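Local structure of glycoside hydrolase family 81 (Clostridium thermocellum, 6FOP) at residues V211-L214 and T215-D219; S233-T237 and E238-T242; I362-K365 and D366-S370. The protein probably hydrolyses beta-1,3-glucans such as laminarin, as a family 81 glycoside hydrolase of the Clostridium thermocellum cellulosome. All coordinates share one frame; numbering follows the deposited sequence. Where two conformers were deposited one is given.

Overall arrangement
Three local contacts follow one another along the chain without overlapping. Contact 1 lies on the short helix 211-220, packed beside the sheet that contains strands 170-175 and 200-206. Strand 223-235 comes next, and its far end turns into strand 240-251 at contact 2, the tip of a beta hairpin; the centres of contacts 1 and 2 are about 39 Å apart. Contact 3 opens helix 362-379 in the helical C-terminal domain, about 36 Å from contact 2 between centres. Contacts 1 and 3 lie about 68 Å apart between centres, on opposite sides of the chain's centre. The hairpin thus reaches from the beta-rich part to the helices, where Tyr234 and Leu241 touch helix 514-534.

Contact 1: V211-L214 and T215-D219; sequences VSTL and TYYKD
Thr213 and Tyr217, one helical turn apart, lie side by side and point the same way into the protein. The methyl CG2 of Thr213 rests against the tyrosine ring, 3.9 Å from Tyr217 CE1. Because Tyr217 CG stands beside its own backbone N (chi1 -80°), the ring turns back along the helix, and its CD1 comes 3.3 Å from Thr213 O, which lies at the ring edge. That carbonyl also takes the nearly straight bond from Tyr217 N (3.0 Å). This buried side is tight, and its polar ends are satisfied elsewhere: Thr213 OG1 bonds to Asp208 and Thr210, Tyr217 OH to Tyr281.

The exposed side has few side-chain contacts, Val211 CG1 passing Thr215 OG1 at 4.0 Å, and is held instead by polar bonds. Val211 O accepts twice from Thr215, from its N at 2.9 Å and from OG1 at 2.8 Å. The hydroxyl sits above the carbonyl plane, an approach available to a threonine whose OG1 lies beside its own backbone N (chi1 -59°). OG1 also makes a weak bond to a bound methylpentanediol, probably from the crystallisation liquor.

The alpha-helix 211-220 lies against the sheet with strands 170-175 and 200-206, where Leu214 and Tyr217 both touch Phe175 and Leu206, and Tyr217 also reaches Ile260 of the separate strand 260-263.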
ATOM      1  N   VAL A 211       3.799 -33.612  18.014  1.00 21.02           N
ATOM      2  CA  VAL A 211       2.834 -33.395  19.087  1.00 21.57           C
ATOM      3  C   VAL A 211       3.232 -32.180  19.911  1.00 22.12           C
ATOM      4  O   VAL A 211       2.381 -31.449  20.346  1.00 22.12           O
ATOM      5  CB  VAL A 211       2.695 -34.671  19.947  1.00 25.35           C
ATOM      6  CG1 VAL A 211       1.804 -34.421  21.157  1.00 26.77           C
ATOM      7  CG2 VAL A 211       2.130 -35.791  19.090  1.00 28.52           C
ATOM      8  N   SER A 212       4.522 -31.958  20.106  1.00 21.81           N
ATOM      9  CA  SER A 212       4.991 -30.781  20.830  1.00 22.99           C
ATOM     10  C   SER A 212       4.497 -29.455  20.190  1.00 20.61           C
ATOM     11  O   SER A 212       3.998 -28.571  20.876  1.00 19.71           O
ATOM     12  CB  SER A 212       6.523 -30.786  20.926  1.00 26.77           C
ATOM     13  OG  SER A 212       6.944 -29.606  21.589  1.00 33.96           O
ATOM     14  N   THR A 213       4.611 -29.361  18.869  1.00 19.47           N
ATOM     15  CA  THR A 213       4.117 -28.204  18.154  1.00 18.34           C
ATOM     16  C   THR A 213       2.616 -28.072  18.267  1.00 17.01           C
ATOM     17  O   THR A 213       2.111 -26.982  18.564  1.00 16.64           O
ATOM     18  CB  THR A 213       4.587 -28.238  16.705  1.00 19.45           C
ATOM     19  OG1 THR A 213       6.019 -28.149  16.706  1.00 19.93           O
ATOM     20  CG2 THR A 213       3.982 -27.096  15.878  1.00 19.48           C
ATOM     21  N   LEU A 214       1.901 -29.172  18.088  1.00 17.38           N
ATOM     22  CA  LEU A 214       0.444 -29.144  18.194  1.00 17.33           C
ATOM     23  C   LEU A 214       0.008 -28.676  19.575  1.00 17.01           C
ATOM     24  O   LEU A 214      -0.930 -27.895  19.693  1.00 17.90           O
ATOM     25  CB  LEU A 214      -0.117 -30.520  17.890  1.00 17.81           C
ATOM     26  CG  LEU A 214      -1.632 -30.675  17.966  1.00 18.27           C
ATOM     27  CD1 LEU A 214      -2.343 -29.793  16.939  1.00 20.55           C
ATOM     28  CD2 LEU A 214      -1.996 -32.137  17.754  1.00 19.08           C
ATOM     29  N   THR A 215       0.717 -29.118  20.616  1.00 17.40           N
ATOM     30  CA  THR A 215       0.393 -28.716  21.989  1.00 18.04           C
ATOM     31  C   THR A 215       0.540 -27.205  22.151  1.00 17.15           C
ATOM     32  O   THR A 215      -0.287 -26.557  22.783  1.00 18.18           O
ATOM     33  CB  THR A 215       1.312 -29.452  22.985  1.00 19.80           C
ATOM     34  OG1 THR A 215       1.149 -30.871  22.824  1.00 24.07           O
ATOM     35  CG2 THR A 215       1.000 -29.080  24.389  1.00 22.39           C
ATOM     36  N   TYR A 216       1.600 -26.636  21.582  1.00 16.36           N
ATOM     37  CA  TYR A 216       1.822 -25.186  21.676  1.00 15.95           C
ATOM     38  C   TYR A 216       0.726 -24.415  20.952  1.00 15.05           C
ATOM     39  O   TYR A 216       0.172 -23.449  21.495  1.00 15.31           O
ATOM     40  CB  TYR A 216       3.179 -24.845  21.085  1.00 16.02           C
ATOM     41  CG  TYR A 216       3.512 -23.370  21.267  1.00 16.44           C
ATOM     42  CD1 TYR A 216       3.997 -22.892  22.488  1.00 17.10           C
ATOM     43  CD2 TYR A 216       3.301 -22.448  20.240  1.00 16.30           C
ATOM     44  CE1 TYR A 216       4.269 -21.551  22.679  1.00 17.25           C
ATOM     45  CE2 TYR A 216       3.598 -21.100  20.426  1.00 16.81           C
ATOM     46  CZ  TYR A 216       4.087 -20.663  21.629  1.00 17.14           C
ATOM     47  OH  TYR A 216       4.349 -19.318  21.788  1.00 17.51           O
ATOM     48  N   TYR A 217       0.377 -24.837  19.751  1.00 14.53           N
ATOM     49  CA  TYR A 217      -0.714 -24.183  19.005  1.00 15.48           C
ATOM     50  C   TYR A 217      -2.060 -24.353  19.711  1.00 15.00           C
ATOM     51  O   TYR A 217      -2.847 -23.423  19.755  1.00 15.10           O
ATOM     52  CB  TYR A 217      -0.741 -24.629  17.561  1.00 15.19           C
ATOM     53  CG  TYR A 217       0.297 -23.918  16.697  1.00 14.86           C
ATOM     54  CD1 TYR A 217       1.656 -24.150  16.863  1.00 14.82           C
ATOM     55  CD2 TYR A 217      -0.097 -23.012  15.717  1.00 14.27           C
ATOM     56  CE1 TYR A 217       2.592 -23.507  16.067  1.00 15.36           C
ATOM     57  CE2 TYR A 217       0.830 -22.365  14.923  1.00 14.85           C
ATOM     58  CZ  TYR A 217       2.166 -22.619  15.110  1.00 14.79           C
ATOM     59  OH  TYR A 217       3.102 -21.983  14.322  1.00 15.74           O
ATOM     60  N   LYS A 218      -2.306 -25.516  20.324  1.00 15.31           N
ATOM     61  CA  LYS A 218      -3.510 -25.700  21.128  1.00 15.47           C
ATOM     62  C   LYS A 218      -3.564 -24.724  22.283  1.00 15.54           C
ATOM     63  O   LYS A 218      -4.633 -24.218  22.608  1.00 15.54           O
ATOM     64  CB  LYS A 218      -3.614 -27.146  21.617  1.00 16.62           C
ATOM     65  CG  LYS A 218      -4.880 -27.412  22.406  1.00 18.71           C
ATOM     66  CD  LYS A 218      -4.919 -28.818  22.969  1.00 21.41           C
ATOM     67  CE  LYS A 218      -6.191 -28.990  23.797  1.00 24.41           C
ATOM     68  NZ  LYS A 218      -6.215 -30.229  24.611  1.00 28.18           N
ATOM     69  N   ASP A 219      -2.409 -24.444  22.899  1.00 14.88           N
ATOM     70  CA  ASP A 219      -2.380 -23.515  24.017  1.00 16.37           C
ATOM     71  C   ASP A 219      -3.008 -22.164  23.699  1.00 15.23           C
ATOM     72  O   ASP A 219      -3.569 -21.537  24.591  1.00 15.52           O
ATOM     73  CB  ASP A 219      -0.953 -23.252  24.506  1.00 18.35           C
ATOM     74  CG  ASP A 219      -0.345 -24.399  25.274  1.00 21.64           C
ATOM     75  OD1 ASP A 219      -1.077 -25.224  25.828  1.00 22.94           O
ATOM     76  OD2 ASP A 219       0.916 -24.427  25.354  1.00 24.47           O
TER

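Contact 2: S233-T237 and E238-T242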
ATOM      1  N   SER A 233       3.976   6.514  15.144  1.00 14.81           N
ATOM      2  CA  SER A 233       4.585   7.707  15.709  0.72 15.71           C
ATOM      3  C   SER A 233       5.849   8.089  14.949  1.00 15.89           C
ATOM      4  O   SER A 233       6.738   7.244  14.781  1.00 15.66           O
ATOM      5  CB  SER A 233       4.902   7.464  17.191  0.72 17.73           C
ATOM      6  OG  SER A 233       5.539   8.601  17.743  0.72 21.01           O
ATOM      7  N   TYR A 234       5.923   9.337  14.492  1.00 15.48           N
ATOM      8  CA  TYR A 234       7.130   9.906  13.912  1.00 16.08           C
ATOM      9  C   TYR A 234       7.856  10.620  15.037  1.00 16.45           C
ATOM     10  O   TYR A 234       7.280  11.506  15.698  1.00 17.82           O
ATOM     11  CB  TYR A 234       6.762  10.906  12.820  1.00 15.63           C
ATOM     12  CG  TYR A 234       7.892  11.782  12.316  1.00 15.57           C
ATOM     13  CD1 TYR A 234       9.098  11.246  11.867  1.00 15.07           C
ATOM     14  CD2 TYR A 234       7.752  13.169  12.302  1.00 15.41           C
ATOM     15  CE1 TYR A 234      10.120  12.069  11.370  1.00 14.69           C
ATOM     16  CE2 TYR A 234       8.746  13.993  11.814  1.00 16.39           C
ATOM     17  CZ  TYR A 234       9.934  13.452  11.376  1.00 14.32           C
ATOM     18  OH  TYR A 234      10.893  14.326  10.875  1.00 15.62           O
ATOM     19  N   ASN A 235       9.109  10.247  15.252  1.00 17.18           N
ATOM     20  CA  ASN A 235       9.994  10.927  16.192  1.00 19.09           C
ATOM     21  C   ASN A 235      10.910  11.848  15.424  1.00 18.66           C
ATOM     22  O   ASN A 235      11.850  11.408  14.776  1.00 18.45           O
ATOM     23  CB  ASN A 235      10.799   9.912  16.992  1.00 19.32           C
ATOM     24  CG  ASN A 235      11.586  10.556  18.104  1.00 21.90           C
ATOM     25  OD1 ASN A 235      12.093  11.664  17.950  1.00 25.21           O
ATOM     26  ND2 ASN A 235      11.711   9.871  19.229  1.00 24.66           N
ATOM     27  N   GLU A 236      10.605  13.137  15.489  1.00 18.95           N
ATOM     28  CA  GLU A 236      11.338  14.117  14.691  1.00 19.79           C
ATOM     29  C   GLU A 236      12.803  14.233  15.089  1.00 19.86           C
ATOM     30  O   GLU A 236      13.664  14.436  14.228  1.00 23.73           O
ATOM     31  CB  GLU A 236      10.678  15.486  14.748  1.00 21.86           C
ATOM     32  CG  GLU A 236      11.270  16.493  13.743  1.00 23.45           C
ATOM     33  CD  GLU A 236      10.584  17.816  13.827  1.00 25.18           C
ATOM     34  OE1 GLU A 236       9.572  17.921  14.549  1.00 32.28           O
ATOM     35  OE2 GLU A 236      11.050  18.777  13.204  1.00 24.14           O
ATOM     36  N   THR A 237      13.072  14.128  16.380  0.71 21.03           N
ATOM     37  CA  THR A 237      14.415  14.195  16.900  0.71 23.69           C
ATOM     38  C   THR A 237      15.266  13.041  16.381  0.71 22.62           C
ATOM     39  O   THR A 237      16.382  13.262  15.914  0.71 25.59           O
ATOM     40  CB  THR A 237      14.396  14.220  18.442  0.71 26.39           C
ATOM     41  OG1 THR A 237      13.646  15.371  18.881  0.71 28.47           O
ATOM     42  CG2 THR A 237      15.809  14.277  19.003  0.71 28.42           C
ATOM     43  N   GLU A 238      14.695  11.832  16.382  1.00 20.81           N
ATOM     44  CA  GLU A 238      15.422  10.611  15.990  1.00 21.96           C
ATOM     45  C   GLU A 238      15.282  10.222  14.515  1.00 20.38           C
ATOM     46  O   GLU A 238      15.962   9.309  14.053  1.00 20.33           O
ATOM     47  CB  GLU A 238      15.015   9.445  16.922  1.00 24.05           C
ATOM     48  CG  GLU A 238      15.421   9.720  18.372  1.00 28.07           C
ATOM     49  CD  GLU A 238      15.340   8.525  19.329  1.00 35.22           C
ATOM     50  OE1 GLU A 238      15.118   7.367  18.907  1.00 36.86           O
ATOM     51  OE2 GLU A 238      15.519   8.763  20.541  1.00 45.08           O
ATOM     52  N   SER A 239      14.409  10.909  13.778  1.00 18.41           N
ATOM     53  CA  SER A 239      14.132  10.579  12.380  1.00 17.35           C
ATOM     54  C   SER A 239      13.709   9.118  12.208  1.00 17.21           C
ATOM     55  O   SER A 239      14.155   8.435  11.301  1.00 17.76           O
ATOM     56  CB  SER A 239      15.320  10.947  11.464  1.00 18.93           C
ATOM     57  OG  SER A 239      14.899  11.094  10.114  1.00 19.03           O
ATOM     58  N   THR A 240      12.797   8.678  13.069  1.00 15.74           N
ATOM     59  CA  THR A 240      12.283   7.302  13.034  1.00 16.56           C
ATOM     60  C   THR A 240      10.767   7.294  12.929  1.00 14.94           C
ATOM     61  O   THR A 240      10.093   8.240  13.327  1.00 15.59           O
ATOM     62  CB  THR A 240      12.658   6.491  14.281  1.00 17.53           C
ATOM     63  OG1 THR A 240      12.163   7.167  15.448  1.00 18.76           O
ATOM     64  CG2 THR A 240      14.138   6.301  14.364  1.00 19.90           C
ATOM     65  N   LEU A 241      10.258   6.191  12.400  1.00 15.18           N
ATOM     66  CA  LEU A 241       8.825   5.950  12.301  1.00 15.39           C
ATOM     67  C   LEU A 241       8.535   4.604  12.961  1.00 15.27           C
ATOM     68  O   LEU A 241       9.015   3.571  12.501  1.00 15.43           O
ATOM     69  CB  LEU A 241       8.413   5.985  10.833  1.00 16.47           C
ATOM     70  CG  LEU A 241       6.945   5.999  10.433  1.00 17.43           C
ATOM     71  CD1 LEU A 241       6.362   4.621  10.595  1.00 18.78           C
ATOM     72  CD2 LEU A 241       6.156   7.022  11.210  1.00 18.10           C
ATOM     73  N   THR A 242       7.794   4.651  14.066  1.00 14.28           N
ATOM     74  CA  THR A 242       7.420   3.488  14.837  1.00 15.41           C
ATOM     75  C   THR A 242       5.975   3.121  14.566  1.00 14.19           C
ATOM     76  O   THR A 242       5.102   3.991  14.558  1.00 16.22           O
ATOM     77  CB  THR A 242       7.597   3.787  16.320  1.00 16.79           C
ATOM     78  OG1 THR A 242       8.975   4.057  16.579  1.00 18.46           O
ATOM     79  CG2 THR A 242       7.162   2.590  17.174  1.00 17.32           C
TER
HETATM   80  O   HOH W   1       9.443   6.747  16.057  1.00 18.94           O
HETATM   81  O   HOH W   2      13.348  11.059  21.370  1.00 44.10           O
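A beta hairpin turns here between strands 223-235 and 240-251, closed by a G1 bulge in which Ser239 and Thr240 both face Asn235. Asn235 N gives a bond to Thr240 O (2.9 Å), whereas Asn235 O receives weak bonds from Ser239 N and Thr240 N. Ser239 has positive phi (55°), the left-handed conformation of this bulge position. Further from the turn, Ser233 and Thr242 form a hydrogen-bonded antiparallel pair, Ser233 N to Thr242 O at 2.8 Å and Thr242 N to Ser233 O at 2.9 Å.

The Asn235 side chain reaches over the turn. With CG anti to the backbone N (chi1 -172°), OD1 takes the N-H of Glu238 at 3.0 Å, the donor standing well above the amide plane. The side chains of Asn235 and Glu238 cross obliquely, amide and carboxylate 23° from coplanar, and a water joins Asn235 ND2 to Glu238 OE2, the latter link being long. On this same face, Asn235 CB meets Thr240 OG1 at 3.4 Å. A second water donates to Ser233 O and also bonds to the hydroxyls of Thr240 and Thr242.

On the other face, Leu241 CD2 lies 4.2 Å from Tyr234 CB, in a non-hydrogen-bonded pair. Glu236 CA sits over one face of the Tyr234 ring, 3.6 Å above its plane and offset toward the rim. Leu241 and Tyr234 meet Ile521 of helix 514-534, and Tyr234 also touches Arg517 and Asp518.

The two faces therefore differ in chemistry: on one, the asparagine ties down the turn and water bridges the strands alongside their backbone bonds; on the other, tyrosine and leucine join the hairpin to a helix largely by side-chain packing.

Contact 3: I362-K365 and D366-S370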
ATOM      1  N   ILE A 362       9.692  34.072 -14.324  1.00 14.43           N
ATOM      2  CA  ILE A 362       8.440  34.448 -13.683  1.00 14.88           C
ATOM      3  C   ILE A 362       7.270  34.199 -14.620  1.00 14.40           C
ATOM      4  O   ILE A 362       6.210  33.759 -14.178  1.00 15.31           O
ATOM      5  CB  ILE A 362       8.476  35.900 -13.170  1.00 16.14           C
ATOM      6  CG1 ILE A 362       9.624  36.068 -12.151  1.00 18.36           C
ATOM      7  CG2 ILE A 362       7.129  36.318 -12.605  1.00 16.78           C
ATOM      8  CD1 ILE A 362       9.609  35.137 -10.969  1.00 21.37           C
ATOM      9  N   SER A 363       7.439  34.436 -15.919  1.00 14.49           N
ATOM     10  CA  SER A 363       6.366  34.181 -16.889  0.57 15.14           C
ATOM     11  C   SER A 363       5.929  32.715 -16.824  1.00 14.91           C
ATOM     12  O   SER A 363       4.735  32.386 -16.770  1.00 15.98           O
ATOM     13  CB  SER A 363       6.840  34.489 -18.306  0.57 16.18           C
ATOM     14  OG  SER A 363       5.830  34.156 -19.241  0.57 19.11           O
ATOM     15  N   ALA A 364       6.912  31.835 -16.840  1.00 14.41           N
ATOM     16  CA  ALA A 364       6.593  30.391 -16.819  1.00 14.31           C
ATOM     17  C   ALA A 364       6.034  29.995 -15.448  1.00 14.20           C
ATOM     18  O   ALA A 364       5.043  29.265 -15.369  1.00 14.44           O
ATOM     19  CB  ALA A 364       7.826  29.566 -17.142  1.00 15.34           C
ATOM     20  N   LYS A 365       6.675  30.455 -14.369  1.00 14.02           N
ATOM     21  CA  LYS A 365       6.143  30.248 -13.003  1.00 14.95           C
ATOM     22  C   LYS A 365       4.678  30.621 -12.919  1.00 14.90           C
ATOM     23  O   LYS A 365       3.853  29.844 -12.419  1.00 15.10           O
ATOM     24  CB  LYS A 365       6.949  31.034 -11.948  1.00 17.46           C
ATOM     25  CG  LYS A 365       6.327  31.081 -10.562  1.00 20.02           C
ATOM     26  CD  LYS A 365       6.714  32.322  -9.794  1.00 24.47           C
ATOM     27  CE  LYS A 365       6.130  32.308  -8.385  1.00 29.84           C
ATOM     28  NZ  LYS A 365       6.506  33.557  -7.674  1.00 33.95           N
ATOM     29  N   ASP A 366       4.357  31.824 -13.375  1.00 14.82           N
ATOM     30  CA  ASP A 366       2.994  32.313 -13.299  1.00 15.54           C
ATOM     31  C   ASP A 366       2.028  31.443 -14.131  1.00 15.92           C
ATOM     32  O   ASP A 366       0.894  31.178 -13.688  1.00 16.89           O
ATOM     33  CB  ASP A 366       2.914  33.763 -13.777  1.00 16.33           C
ATOM     34  CG  ASP A 366       3.516  34.762 -12.803  1.00 18.91           C
ATOM     35  OD1 ASP A 366       3.846  34.433 -11.644  1.00 21.61           O
ATOM     36  OD2 ASP A 366       3.673  35.934 -13.248  1.00 21.39           O
ATOM     37  N   ARG A 367       2.467  30.988 -15.310  1.00 15.26           N
ATOM     38  CA  ARG A 367       1.608  30.130 -16.126  1.00 16.05           C
ATOM     39  C   ARG A 367       1.325  28.794 -15.397  1.00 14.82           C
ATOM     40  O   ARG A 367       0.211  28.304 -15.381  1.00 15.34           O
ATOM     41  CB  ARG A 367       2.224  29.869 -17.496  1.00 19.11           C
ATOM     42  CG  ARG A 367       2.074  31.074 -18.408  1.00 23.41           C
ATOM     43  CD  ARG A 367       2.029  30.717 -19.882  1.00 32.04           C
ATOM     44  NE  ARG A 367       1.041  29.682 -20.222  1.00 34.39           N
ATOM     45  CZ  ARG A 367       0.720  29.326 -21.474  1.00 40.67           C
ATOM     46  NH1 ARG A 367       1.279  29.927 -22.542  1.00 44.32           N
ATOM     47  NH2 ARG A 367      -0.159  28.355 -21.665  1.00 41.17           N
ATOM     48  N   PHE A 368       2.362  28.246 -14.779  1.00 12.82           N
ATOM     49  CA  PHE A 368       2.221  26.968 -14.086  1.00 13.00           C
ATOM     50  C   PHE A 368       1.301  27.115 -12.877  1.00 14.13           C
ATOM     51  O   PHE A 368       0.344  26.354 -12.734  1.00 14.81           O
ATOM     52  CB  PHE A 368       3.593  26.436 -13.635  1.00 13.30           C
ATOM     53  CG  PHE A 368       4.557  26.094 -14.757  1.00 13.73           C
ATOM     54  CD1 PHE A 368       4.119  25.672 -15.988  1.00 14.97           C
ATOM     55  CD2 PHE A 368       5.929  26.161 -14.541  1.00 13.37           C
ATOM     56  CE1 PHE A 368       5.013  25.348 -16.991  1.00 16.53           C
ATOM     57  CE2 PHE A 368       6.815  25.819 -15.549  1.00 15.01           C
ATOM     58  CZ  PHE A 368       6.346  25.440 -16.770  1.00 15.27           C
ATOM     59  N   ILE A 369       1.596  28.071 -11.994  1.00 13.80           N
ATOM     60  CA  ILE A 369       0.792  28.312 -10.764  0.53 14.27           C
ATOM     61  C   ILE A 369      -0.635  28.637 -11.105  1.00 14.27           C
ATOM     62  O   ILE A 369      -1.572  28.160 -10.461  1.00 15.85           O
ATOM     63  CB  ILE A 369       1.353  29.443  -9.867  0.53 15.11           C
ATOM     64  CG1 ILE A 369       2.652  28.974  -9.241  0.53 16.13           C
ATOM     65  CG2 ILE A 369       0.368  29.828  -8.755  0.53 15.46           C
ATOM     66  CD1 ILE A 369       3.387  29.995  -8.400  0.53 17.13           C
ATOM     67  N   SER A 370      -0.840  29.491 -12.112  1.00 14.62           N
ATOM     68  CA  SER A 370      -2.190  29.892 -12.513  0.58 16.55           C
ATOM     69  C   SER A 370      -3.023  28.686 -12.923  1.00 15.64           C
ATOM     70  O   SER A 370      -4.183  28.550 -12.536  1.00 16.40           O
ATOM     71  CB  SER A 370      -2.148  30.893 -13.671  0.58 17.25           C
ATOM     72  OG  SER A 370      -3.449  31.220 -14.126  0.58 18.51           O
TER
HETATM   73  O   HOH W   3       5.413  35.390  -9.567  1.00 40.14           O
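Lys365 and Ile369 run side by side along one flank of the helix, and the lysine can be followed outward. Its CB lies beside the peptide N of Asp366, as the chain linkage dictates. With CG anti to the backbone N (chi1 169°), the chain leaves the helix extended: Lys365 CG passes Ile369 CD1 at 3.8 Å, CD comes 4.0 Å from Asp366 OD1, and CE returns to Ile369 CD1 at 3.6 Å. At the tip, NZ gives a bond to a water at 2.9 Å, and that water donates to Asp366 OD1. The opposite charges thus meet through water rather than directly, Lys365 NZ and Asp366 OD1 being 4.9 Å apart.

All this belongs to the first turns of helix 362-379 in the family 81 C-terminal domain, where Asn361, just ahead of the helix, accepts the Ala364 N-H on its OD1. Asp366 CG stands beside its own backbone N (chi1 -72°), which lays the carboxylate against Ile362, Asp366 OD2 3.5 Å from Ile362 CG2.

On another flank, Ala364 O takes the bond from Phe368 N and also lies over one face of the Phe368 ring, 3.2 Å above its plane and offset toward the rim. Ala364 and Phe368 pack on Ala328 of helix 317-329, whereas Lys365 and Ile369 touch Leu353 of helix 339-359.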